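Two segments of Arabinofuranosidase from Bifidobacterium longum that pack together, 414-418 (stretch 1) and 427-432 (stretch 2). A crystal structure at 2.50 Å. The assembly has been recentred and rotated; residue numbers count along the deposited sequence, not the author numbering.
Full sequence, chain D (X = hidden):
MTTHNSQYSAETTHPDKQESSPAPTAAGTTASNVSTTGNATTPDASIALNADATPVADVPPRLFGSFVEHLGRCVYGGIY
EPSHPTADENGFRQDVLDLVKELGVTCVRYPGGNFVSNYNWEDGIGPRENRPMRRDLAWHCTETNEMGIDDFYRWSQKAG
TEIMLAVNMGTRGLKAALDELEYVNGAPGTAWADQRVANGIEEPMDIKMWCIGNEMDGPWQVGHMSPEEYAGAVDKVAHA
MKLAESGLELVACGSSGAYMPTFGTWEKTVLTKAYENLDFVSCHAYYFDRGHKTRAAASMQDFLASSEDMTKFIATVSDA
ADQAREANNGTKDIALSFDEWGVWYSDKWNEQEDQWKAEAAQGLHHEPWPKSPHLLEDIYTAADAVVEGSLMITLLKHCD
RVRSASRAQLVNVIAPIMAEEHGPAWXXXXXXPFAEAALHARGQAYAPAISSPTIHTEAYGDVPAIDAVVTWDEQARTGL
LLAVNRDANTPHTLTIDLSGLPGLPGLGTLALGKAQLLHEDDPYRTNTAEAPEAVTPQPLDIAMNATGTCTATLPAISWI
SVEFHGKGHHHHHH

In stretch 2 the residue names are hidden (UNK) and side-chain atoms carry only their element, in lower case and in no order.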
# COMPACT_ATOMS: atom_id res chain seq x y z
N ILE D 414 6.40 33.32 -0.47
CA ILE D 414 7.67 33.53 0.25
C ILE D 414 8.86 33.72 -0.71
O ILE D 414 9.82 32.94 -0.70
CB ILE D 414 7.96 32.42 1.32
CG1 ILE D 414 7.62 31.01 0.79
CG2 ILE D 414 7.21 32.74 2.61
CD1 ILE D 414 8.10 29.87 1.67
N ALA D 415 8.79 34.77 -1.51
CA ALA D 415 9.62 34.88 -2.71
C ALA D 415 10.43 36.17 -2.84
O ALA D 415 9.99 37.22 -2.37
CB ALA D 415 8.75 34.70 -3.93
N PRO D 416 11.61 36.09 -3.48
CA PRO D 416 12.39 37.28 -3.82
C PRO D 416 11.75 38.06 -4.96
O PRO D 416 11.94 39.27 -5.08
CB PRO D 416 13.74 36.70 -4.25
CG PRO D 416 13.44 35.32 -4.70
CD PRO D 416 12.31 34.85 -3.86
N ILE D 417 10.98 37.36 -5.79
CA ILE D 417 10.27 37.97 -6.89
C ILE D 417 8.78 37.99 -6.58
O ILE D 417 8.17 36.94 -6.35
CB ILE D 417 10.50 37.20 -8.22
CG1 ILE D 417 12.00 37.02 -8.49
CG2 ILE D 417 9.81 37.91 -9.38
CD1 ILE D 417 12.32 35.97 -9.55
N MET D 418 8.21 39.19 -6.55
CA MET D 418 6.77 39.36 -6.42
C MET D 418 6.20 39.80 -7.76
O MET D 418 6.78 40.66 -8.43
CB MET D 418 6.44 40.39 -5.35
CG MET D 418 6.51 39.88 -3.91
SD MET D 418 5.22 38.69 -3.49
CE MET D 418 3.73 39.69 -3.59
N UNK D 427 11.55 43.18 -7.21
CA UNK D 427 12.48 42.46 -6.34
C UNK D 427 12.20 42.78 -4.88
O UNK D 427 12.04 43.94 -4.50
n UNK D 427 15.54 44.28 -12.07
c UNK D 427 15.19 44.36 -10.80
c UNK D 427 14.33 42.69 -8.12
n UNK D 427 14.22 45.19 -10.44
n UNK D 427 15.80 43.60 -9.89
c UNK D 427 13.92 42.86 -6.66
c UNK D 427 15.50 43.60 -8.46
N UNK D 428 12.13 41.73 -4.06
CA UNK D 428 12.04 41.89 -2.62
C UNK D 428 13.44 42.11 -2.07
O UNK D 428 14.42 41.98 -2.80
o UNK D 428 9.02 40.93 -0.16
c UNK D 428 9.93 40.49 -2.32
n UNK D 428 8.38 39.03 -1.17
c UNK D 428 11.39 40.67 -1.97
c UNK D 428 9.07 40.16 -1.12
N UNK D 429 13.54 42.42 -0.78
CA UNK D 429 14.83 42.66 -0.14
C UNK D 429 15.72 41.41 -0.17
O UNK D 429 16.94 41.53 -0.24
o UNK D 429 14.05 42.12 2.11
c UNK D 429 13.82 44.41 1.37
c UNK D 429 14.67 43.15 1.31
N UNK D 430 15.09 40.24 -0.14
CA UNK D 430 15.80 38.95 -0.14
C UNK D 430 16.36 38.57 -1.51
O UNK D 430 17.15 37.63 -1.63
c UNK D 430 14.89 37.81 0.35
o UNK D 430 13.69 37.78 -0.43
c UNK D 430 14.53 37.98 1.82
N UNK D 431 15.94 39.30 -2.55
CA UNK D 431 16.42 39.11 -3.92
C UNK D 431 17.92 39.40 -4.05
O UNK D 431 18.65 38.64 -4.68
c UNK D 431 17.03 40.43 -6.92
c UNK D 431 16.47 39.43 -9.04
c UNK D 431 17.30 40.24 -8.27
c UNK D 431 15.63 40.03 -4.87
c UNK D 431 15.11 39.01 -7.10
c UNK D 431 15.93 39.81 -6.32
c UNK D 431 15.37 38.82 -8.46
N UNK D 432 18.35 40.50 -3.44
CA UNK D 432 19.69 41.05 -3.65
C UNK D 432 20.86 40.24 -3.06
O UNK D 432 21.91 40.15 -3.70
c UNK D 432 16.82 45.04 -5.15
c UNK D 432 16.57 44.55 -3.87
c UNK D 432 17.52 43.74 -3.25
c UNK D 432 18.00 44.72 -5.80
c UNK D 432 19.74 42.52 -3.20
o UNK D 432 15.89 45.84 -5.78
c UNK D 432 18.94 43.90 -5.17
c UNK D 432 18.71 43.40 -3.88

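Position 427 carries seven side-chain atoms: three carbons in a row, a nitrogen, then a carbon bearing two more nitrogens. The CA of 427 lies 3.5 Å from O of Pro 416 in a CA-H...O contact. The guanidinium group identifies Arg 427. It forms an antiparallel, non-hydrogen-bonded bridge with Ile 417, their CA atoms 5.0 Å apart and both side chains on the same face of the sheet. An extended arginine suits this partly exposed place because its long chain carries the charge away from the strand; its NE and NH2 find partners elsewhere in the structure.

Position 428 has three carbons, the third carrying one oxygen and one nitrogen, and its CB points toward stretch 1. The side-chain nitrogen of 428 lies 2.7 Å from O of Ala 415 and 3.4 Å from CG of Met 418. A primary amide on this length of chain is Gln 428. Its NE2 donates to O of Ala 415 in a weak hydrogen bond, the angle at hydrogen being only 125°. The backbone bond is far straighter: N of Gln 428 reaches O of Pro 416 at 2.7 Å and 172°. An amide suits a buried site facing the carbonyl of Ala 415, since it supplies a donor without bringing a charge.

At position 429 one carbon carries an oxygen and a carbon, and nothing touches stretch 1. The branched hydroxyl marks Thr 429, which points away; its OG1 is hydrogen-bonded elsewhere in the structure.

Position 430 repeats that branching but points toward stretch 1, its side-chain oxygen 3.7 Å from CA of Pro 416. It is Thr 430, whose compact side chain fills space close to the proline without forming a hydrogen bond to it.

Position 431 shows one carbon followed by a ring of six carbons with no oxygen. The CB of 431 lies 3.9 Å from CB of Pro 416, and a ring carbon of 431 lies 3.8 Å from CG1 of Ile 417, which meets the ring edge. This is Phe 431; a flat apolar ring suits a buried place beside such neighbours.

Position 432 has a similar ring bearing an oxygen and makes no contact with stretch 1. It is Tyr 432, partly exposed, which suits a ring with a polar end.

The contact thus centres on Pro 416. Its carbonyl fixes the backbone of Gln 428, while its ring packs against Phe 431; N of Phe 431 bonds back to O of Gln 428 at 3.1 Å, holding the turn that brings both to the same proline.

Stretch 2 427-432: RQTTFY
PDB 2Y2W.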